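PDB 3DM5: signal recognition 54 kDa protein from Pyrococcus furiosus, which belongs to the SRP54 family of signal recognition particle proteins and combines a helical bundle, a P-loop domain with bound GDP and a helical signal-peptide-binding domain. Local coordinates for residues V23-I28 with R59-K64. Sequence-based numbering, arbitrary orientation.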
loop_
_atom_site.group_PDB
_atom_site.type_symbol
_atom_site.label_atom_id
_atom_site.label_comp_id
_atom_site.label_asym_id
_atom_site.label_seq_id
_atom_site.Cartn_x
_atom_site.Cartn_y
_atom_site.Cartn_z
ATOM N N VAL A 23 -16.366 10.088 -25.198
ATOM C CA VAL A 23 -17.350 9.594 -24.245
ATOM C C VAL A 23 -18.309 8.576 -24.862
ATOM O O VAL A 23 -19.315 8.936 -25.476
ATOM C CB VAL A 23 -18.134 10.754 -23.608
ATOM C CG1 VAL A 23 -19.147 10.229 -22.609
ATOM C CG2 VAL A 23 -17.169 11.726 -22.943
ATOM N N ASP A 24 -17.983 7.297 -24.698
ATOM C CA ASP A 24 -18.875 6.220 -25.114
ATOM C C ASP A 24 -19.487 5.548 -23.890
ATOM O O ASP A 24 -19.292 5.999 -22.764
ATOM C CB ASP A 24 -18.134 5.189 -25.971
ATOM C CG ASP A 24 -16.803 4.774 -25.364
ATOM O OD1 ASP A 24 -16.596 5.025 -24.156
ATOM O OD2 ASP A 24 -15.958 4.205 -26.095
ATOM N N GLU A 25 -20.222 4.467 -24.111
ATOM C CA GLU A 25 -20.891 3.779 -23.015
ATOM C C GLU A 25 -19.868 3.051 -22.150
ATOM O O GLU A 25 -20.051 2.897 -20.943
ATOM C CB GLU A 25 -21.937 2.813 -23.573
ATOM C CG GLU A 25 -22.666 1.990 -22.544
ATOM C CD GLU A 25 -24.010 1.499 -23.048
ATOM O OE1 GLU A 25 -24.547 2.104 -24.005
ATOM O OE2 GLU A 25 -24.533 0.513 -22.482
ATOM N N ALA A 26 -18.774 2.632 -22.775
ATOM C CA ALA A 26 -17.709 1.912 -22.081
ATOM C C ALA A 26 -16.994 2.783 -21.039
ATOM O O ALA A 26 -16.545 2.297 -19.995
ATOM C CB ALA A 26 -16.713 1.346 -23.095
ATOM N N LEU A 27 -16.891 4.072 -21.348
ATOM C CA LEU A 27 -16.279 5.048 -20.465
ATOM C C LEU A 27 -17.102 5.143 -19.203
ATOM O O LEU A 27 -16.572 5.058 -18.105
ATOM C CB LEU A 27 -16.249 6.416 -21.138
ATOM C CG LEU A 27 -15.472 7.450 -20.329
ATOM C CD1 LEU A 27 -14.058 6.959 -20.103
ATOM C CD2 LEU A 27 -15.474 8.800 -21.016
ATOM N N ILE A 28 -18.407 5.330 -19.380
ATOM C CA ILE A 28 -19.349 5.395 -18.277
ATOM C C ILE A 28 -19.218 4.162 -17.381
ATOM O O ILE A 28 -18.972 4.279 -16.182
ATOM C CB ILE A 28 -20.811 5.456 -18.788
ATOM C CG1 ILE A 28 -20.984 6.481 -19.914
ATOM C CG2 ILE A 28 -21.769 5.705 -17.645
ATOM C CD1 ILE A 28 -20.665 7.871 -19.529
ATOM N N ARG A 59 -28.419 8.589 -15.640
ATOM C CA ARG A 59 -28.328 9.983 -16.071
ATOM C C ARG A 59 -27.256 10.217 -17.144
ATOM O O ARG A 59 -27.451 11.011 -18.054
ATOM C CB ARG A 59 -28.087 10.919 -14.876
ATOM C CG ARG A 59 -29.212 10.947 -13.852
ATOM C CD ARG A 59 -29.042 12.093 -12.861
ATOM N NE ARG A 59 -28.882 13.374 -13.546
ATOM C CZ ARG A 59 -28.410 14.480 -12.975
ATOM N NH1 ARG A 59 -28.039 14.470 -11.706
ATOM N NH2 ARG A 59 -28.302 15.596 -13.678
ATOM N N ALA A 60 -26.118 9.545 -17.035
ATOM C CA ALA A 60 -25.042 9.738 -18.005
ATOM C C ALA A 60 -25.444 9.196 -19.364
ATOM O O ALA A 60 -25.369 9.905 -20.365
ATOM C CB ALA A 60 -23.749 9.072 -17.532
ATOM N N LEU A 61 -25.872 7.934 -19.381
ATOM C CA LEU A 61 -26.327 7.251 -20.593
ATOM C C LEU A 61 -27.448 7.956 -21.367
ATOM O O LEU A 61 -27.382 8.052 -22.592
ATOM C CB LEU A 61 -26.781 5.829 -20.255
ATOM C CG LEU A 61 -25.758 4.713 -20.463
ATOM C CD1 LEU A 61 -24.327 5.243 -20.405
ATOM C CD2 LEU A 61 -25.982 3.590 -19.457
ATOM N N GLU A 62 -28.467 8.448 -20.666
ATOM C CA GLU A 62 -29.665 8.924 -21.349
ATOM C C GLU A 62 -29.997 10.404 -21.166
ATOM O O GLU A 62 -31.152 10.800 -21.269
ATOM C CB GLU A 62 -30.863 8.066 -20.938
ATOM C CG GLU A 62 -31.333 8.290 -19.510
ATOM C CD GLU A 62 -32.287 7.207 -19.031
ATOM O OE1 GLU A 62 -32.062 6.024 -19.367
ATOM O OE2 GLU A 62 -33.254 7.538 -18.312
ATOM N N GLU A 63 -28.994 11.228 -20.909
ATOM C CA GLU A 63 -29.249 12.642 -20.657
ATOM C C GLU A 63 -28.425 13.491 -21.606
ATOM O O GLU A 63 -27.209 13.323 -21.715
ATOM C CB GLU A 63 -28.926 13.003 -19.203
ATOM C CG GLU A 63 -29.877 13.987 -18.561
ATOM C CD GLU A 63 -29.639 14.123 -17.072
ATOM O OE1 GLU A 63 -28.678 14.833 -16.705
ATOM O OE2 GLU A 63 -30.405 13.532 -16.273
ATOM N N LYS A 64 -29.097 14.393 -22.306
ATOM C CA LYS A 64 -28.425 15.253 -23.263
ATOM C C LYS A 64 -27.843 16.467 -22.552
ATOM O O LYS A 64 -28.536 17.153 -21.800
ATOM C CB LYS A 64 -29.381 15.675 -24.387
#
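Asp-24 OD1 accepts from Leu-27 N at 3.0 Å and caps the first turn of helix 25-41, the turn on which Glu-25 and Ile-28 meet Leu-61 and Ala-60. The bond is bent, 141° at the hydrogen, and comes to the anti side of the carboxylate, 34° out of its plane. With Asp-24 as its N-cap, this first turn lies against the C-terminal end of helix 46-62. The pair is a helical hairpin in the SRP54-type helical bundle domain, joined here at the end away from its connecting loop. No hydrogen bond crosses between 23-28 and 59-64; the contact is apolar, with Ile-28 at its centre. The Ile-28 side chain has CG2 anti to the backbone N and CG1 anti to the carbonyl carbon (chi1 -47°), which spreads both branches over the partner helix. CG2 lies 3.9 Å from Ala-60 CB, and CD1 reaches the same methyl from the other branch. Leu-61 runs past Ile-28 in the opposite direction, its CD1 3.6 Å from Ile-28 CG1 and 3.8 Å from Ile-28 CG2. Ile-75 of helix 71-86 touches both Ile-28 and Ala-60, so a third helix joins the buried side of this apolar group. At the edge of the hairpin, Arg-59 NE makes a salt bridge to Glu-63 OE2, 3.1 Å long and straighter than the capping bond, on the syn side of the carboxylate and nearly in the guanidinium plane. Its NH1 and NH2 form salt bridges with Glu-82 and Glu-81 of helix 71-86; the three carboxylates probably hold the guanidinium in a fixed orientation. On the exposed flank, the aliphatic part of Glu-25 extends the apolar patch, its CG 4.2 Å from Leu-61 CD1.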